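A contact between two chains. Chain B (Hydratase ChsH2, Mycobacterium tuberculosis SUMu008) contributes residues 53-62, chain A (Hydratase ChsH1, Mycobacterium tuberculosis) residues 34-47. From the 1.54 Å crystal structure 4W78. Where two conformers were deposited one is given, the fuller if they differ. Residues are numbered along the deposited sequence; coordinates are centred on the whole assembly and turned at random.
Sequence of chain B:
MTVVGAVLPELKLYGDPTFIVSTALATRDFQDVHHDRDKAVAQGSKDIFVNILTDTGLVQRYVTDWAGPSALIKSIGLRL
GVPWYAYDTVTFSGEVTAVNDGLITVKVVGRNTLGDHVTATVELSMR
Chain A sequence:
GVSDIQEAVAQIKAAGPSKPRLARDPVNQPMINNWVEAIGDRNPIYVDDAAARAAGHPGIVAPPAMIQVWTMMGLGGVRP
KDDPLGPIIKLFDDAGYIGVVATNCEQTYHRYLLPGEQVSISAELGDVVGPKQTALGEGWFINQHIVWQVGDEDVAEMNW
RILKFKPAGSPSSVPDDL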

# COMPACT_ATOMS: atom_id res chain seq x y z
N LEU B 53 -11.16 7.85 2.41
CA LEU B 53 -9.93 8.65 2.46
C LEU B 53 -9.46 9.05 1.06
O LEU B 53 -8.87 10.12 0.87
CB LEU B 53 -8.84 7.88 3.19
CG LEU B 53 -8.99 7.94 4.71
CD1 LEU B 53 -8.03 6.98 5.34
CD2 LEU B 53 -8.67 9.36 5.15
N THR B 54 -9.73 8.20 0.07
CA THR B 54 -9.40 8.54 -1.31
C THR B 54 -10.31 9.65 -1.79
O THR B 54 -9.85 10.56 -2.45
CB THR B 54 -9.45 7.31 -2.23
OG1 THR B 54 -8.42 6.39 -1.83
CG2 THR B 54 -9.25 7.69 -3.71
N ASP B 55 -11.61 9.57 -1.46
CA ASP B 55 -12.52 10.69 -1.76
C ASP B 55 -11.99 12.01 -1.23
O ASP B 55 -11.99 13.03 -1.94
CB ASP B 55 -13.92 10.45 -1.17
CG ASP B 55 -14.70 9.35 -1.89
OD1 ASP B 55 -14.53 9.18 -3.11
OD2 ASP B 55 -15.52 8.68 -1.21
N THR B 56 -11.56 12.01 0.03
CA THR B 56 -11.03 13.23 0.64
C THR B 56 -9.81 13.75 -0.13
O THR B 56 -9.71 14.95 -0.43
CB THR B 56 -10.67 12.98 2.11
OG1 THR B 56 -11.79 12.37 2.78
CG2 THR B 56 -10.34 14.30 2.81
N GLY B 57 -8.90 12.86 -0.49
CA GLY B 57 -7.72 13.24 -1.25
C GLY B 57 -8.02 13.75 -2.65
O GLY B 57 -7.37 14.67 -3.12
N LEU B 58 -9.00 13.13 -3.31
CA LEU B 58 -9.35 13.53 -4.67
C LEU B 58 -10.05 14.88 -4.65
O LEU B 58 -9.79 15.71 -5.53
CB LEU B 58 -10.28 12.50 -5.30
CG LEU B 58 -9.63 11.17 -5.66
CD1 LEU B 58 -10.70 10.23 -6.17
CD2 LEU B 58 -8.55 11.38 -6.72
N VAL B 59 -10.91 15.11 -3.67
CA VAL B 59 -11.56 16.40 -3.52
C VAL B 59 -10.49 17.48 -3.29
O VAL B 59 -10.53 18.54 -3.90
CB VAL B 59 -12.62 16.37 -2.40
CG1 VAL B 59 -12.98 17.76 -1.94
CG2 VAL B 59 -13.83 15.61 -2.90
N GLN B 60 -9.52 17.18 -2.45
CA GLN B 60 -8.41 18.10 -2.21
C GLN B 60 -7.65 18.41 -3.50
O GLN B 60 -7.43 19.58 -3.85
CB GLN B 60 -7.46 17.51 -1.17
CG GLN B 60 -6.29 18.40 -0.85
CD GLN B 60 -5.46 17.83 0.26
OE1 GLN B 60 -5.71 18.10 1.44
NE2 GLN B 60 -4.48 17.04 -0.10
N ARG B 61 -7.28 17.36 -4.23
CA ARG B 61 -6.57 17.48 -5.50
C ARG B 61 -7.34 18.32 -6.51
O ARG B 61 -6.77 19.20 -7.16
CB ARG B 61 -6.33 16.08 -6.09
CG ARG B 61 -5.83 16.13 -7.53
CD ARG B 61 -5.76 14.73 -8.15
NE ARG B 61 -5.60 14.86 -9.60
CZ ARG B 61 -5.66 13.86 -10.47
NH1 ARG B 61 -5.86 12.62 -10.07
NH2 ARG B 61 -5.53 14.13 -11.77
N TYR B 62 -8.63 18.04 -6.63
CA TYR B 62 -9.50 18.74 -7.58
C TYR B 62 -9.46 20.24 -7.32
O TYR B 62 -9.33 21.05 -8.25
CB TYR B 62 -10.93 18.18 -7.45
CG TYR B 62 -11.90 18.84 -8.38
CD1 TYR B 62 -11.75 18.73 -9.76
CD2 TYR B 62 -12.97 19.57 -7.90
CE1 TYR B 62 -12.63 19.34 -10.63
CE2 TYR B 62 -13.87 20.19 -8.77
CZ TYR B 62 -13.69 20.06 -10.13
OH TYR B 62 -14.57 20.67 -11.00
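Chain A (34-47) NWVEAIGDRNPIYV

Chain B is helical throughout 53-62. Chain A crosses it with helix 34-39 at a signed angle of -77°, axes 10.6 Å apart at closest approach, then leaves helical geometry at G40(A), where phi is positive, and runs through a turn into a 3-10 segment at 44-46. At the start of the chain B stretch the contact is wet: a water donates to L53(B) O and accepts from W35(A) NE1. The first direct touch is T54(B) CG2 against I39(A) CD1, 3.9 Å. I39(A) is the knob, seated among T54(B), G57(B), L58(B) and R61(B). G57(B) leaves room for the W35(A) ring: its CA lies 3.5 Å from W35(A) CZ2, and a CB there would clash with that same ring atom. L58(B) CD2 closes another side of the hole, 4.0 Å from I39(A) CG2. Q60(B) works through water; its NE2 donates to a water that in turn donates to D41(A) OD2 and G57(B) O. R61(B), extended, reaches chain A's backbone just before G40(A), where I39(A) O accepts a hydrogen bond from R61(B) NH1 at 2.9 Å. G40(A) O lies over one guanidinium face, 3.2 Å from R61(B) CZ. Glycine suits this turn twice, by its positive phi and because a CB would clash with R61(B) NH1.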

# COMPACT_ATOMS: atom_id res chain seq x y z
N ASN A 34 3.88 7.68 -1.74
CA ASN A 34 2.96 6.62 -2.12
C ASN A 34 1.57 7.21 -2.36
O ASN A 34 0.86 6.81 -3.29
CB ASN A 34 2.88 5.54 -1.04
CG ASN A 34 4.14 4.68 -0.96
OD1 ASN A 34 4.95 4.64 -1.89
ND2 ASN A 34 4.29 3.97 0.15
N TRP A 35 1.19 8.15 -1.50
CA TRP A 35 -0.15 8.74 -1.53
C TRP A 35 -0.32 9.67 -2.73
O TRP A 35 -1.29 9.51 -3.50
CB TRP A 35 -0.40 9.46 -0.20
CG TRP A 35 -1.80 9.92 0.08
CD1 TRP A 35 -2.73 9.29 0.86
CD2 TRP A 35 -2.40 11.15 -0.35
NE1 TRP A 35 -3.89 10.05 0.92
CE2 TRP A 35 -3.71 11.19 0.19
CE3 TRP A 35 -1.95 12.22 -1.12
CZ2 TRP A 35 -4.57 12.25 -0.03
CZ3 TRP A 35 -2.83 13.28 -1.37
CH2 TRP A 35 -4.12 13.28 -0.83
N VAL A 36 0.59 10.62 -2.94
CA VAL A 36 0.41 11.52 -4.10
C VAL A 36 0.45 10.76 -5.42
O VAL A 36 -0.25 11.12 -6.36
CB VAL A 36 1.38 12.72 -4.12
CG1 VAL A 36 1.22 13.55 -2.86
CG2 VAL A 36 2.82 12.27 -4.33
N GLU A 37 1.25 9.70 -5.50
CA GLU A 37 1.33 8.93 -6.72
C GLU A 37 0.01 8.20 -7.01
O GLU A 37 -0.44 8.17 -8.16
CB GLU A 37 2.49 7.93 -6.67
CG GLU A 37 3.85 8.64 -6.73
CD GLU A 37 5.02 7.70 -6.50
OE1 GLU A 37 4.86 6.48 -6.72
OE2 GLU A 37 6.10 8.19 -6.10
N ALA A 38 -0.60 7.62 -5.98
CA ALA A 38 -1.84 6.88 -6.20
C ALA A 38 -3.02 7.83 -6.46
O ALA A 38 -3.86 7.55 -7.31
CB ALA A 38 -2.13 5.96 -5.01
N ILE A 39 -3.09 8.92 -5.69
CA ILE A 39 -4.17 9.92 -5.84
C ILE A 39 -4.01 10.67 -7.16
O ILE A 39 -4.99 11.15 -7.73
CB ILE A 39 -4.15 10.90 -4.63
CG1 ILE A 39 -4.47 10.16 -3.32
CG2 ILE A 39 -5.14 12.07 -4.81
CD1 ILE A 39 -5.89 9.62 -3.23
N GLY A 40 -2.77 10.77 -7.64
CA GLY A 40 -2.48 11.48 -8.88
C GLY A 40 -2.38 12.98 -8.69
O GLY A 40 -2.55 13.74 -9.65
N ASP A 41 -2.09 13.41 -7.46
CA ASP A 41 -1.99 14.83 -7.14
C ASP A 41 -0.58 15.32 -7.37
O ASP A 41 0.34 14.96 -6.63
CB ASP A 41 -2.40 15.08 -5.68
CG ASP A 41 -2.57 16.56 -5.37
OD1 ASP A 41 -2.08 17.40 -6.15
OD2 ASP A 41 -3.18 16.88 -4.33
N ARG A 42 -0.41 16.16 -8.39
CA ARG A 42 0.91 16.62 -8.79
C ARG A 42 1.37 17.91 -8.09
O ARG A 42 2.38 18.50 -8.50
CB ARG A 42 0.96 16.80 -10.32
CG ARG A 42 0.87 15.49 -11.10
CD ARG A 42 1.02 15.72 -12.59
NE ARG A 42 1.01 14.47 -13.33
CZ ARG A 42 1.05 14.38 -14.66
NH1 ARG A 42 1.09 15.49 -15.39
NH2 ARG A 42 1.04 13.20 -15.26
N ASN A 43 0.63 18.34 -7.07
CA ASN A 43 0.97 19.56 -6.33
C ASN A 43 2.43 19.50 -5.87
O ASN A 43 2.81 18.60 -5.11
CB ASN A 43 0.04 19.69 -5.12
CG ASN A 43 0.10 21.06 -4.47
OD1 ASN A 43 1.08 21.80 -4.60
ND2 ASN A 43 -0.95 21.40 -3.73
N PRO A 44 3.25 20.45 -6.33
CA PRO A 44 4.69 20.31 -6.08
C PRO A 44 5.09 20.54 -4.63
O PRO A 44 6.20 20.15 -4.26
CB PRO A 44 5.30 21.40 -6.98
CG PRO A 44 4.23 22.41 -7.11
CD PRO A 44 2.96 21.60 -7.20
N ILE A 45 4.23 21.14 -3.82
CA ILE A 45 4.60 21.42 -2.44
C ILE A 45 4.75 20.15 -1.60
O ILE A 45 5.33 20.20 -0.52
CB ILE A 45 3.62 22.39 -1.74
CG1 ILE A 45 2.29 21.69 -1.42
CG2 ILE A 45 3.41 23.65 -2.60
CD1 ILE A 45 1.29 22.60 -0.71
N TYR A 46 4.24 19.02 -2.10
CA TYR A 46 4.33 17.76 -1.35
C TYR A 46 5.61 17.00 -1.65
O TYR A 46 5.93 16.01 -0.98
CB TYR A 46 3.13 16.87 -1.67
CG TYR A 46 1.77 17.51 -1.44
CD1 TYR A 46 1.54 18.35 -0.36
CD2 TYR A 46 0.72 17.27 -2.33
CE1 TYR A 46 0.29 18.95 -0.17
CE2 TYR A 46 -0.52 17.84 -2.13
CZ TYR A 46 -0.74 18.68 -1.06
OH TYR A 46 -1.98 19.26 -0.87
N VAL A 47 6.36 17.46 -2.66
CA VAL A 47 7.52 16.72 -3.14
C VAL A 47 8.75 17.57 -3.45
O VAL A 47 9.81 17.02 -3.76
CB VAL A 47 7.18 15.91 -4.42
CG1 VAL A 47 6.13 14.83 -4.11
CG2 VAL A 47 6.66 16.84 -5.51
O HOH W 1 -6.35 10.43 2.30
O HOH W 2 -4.77 15.78 -2.66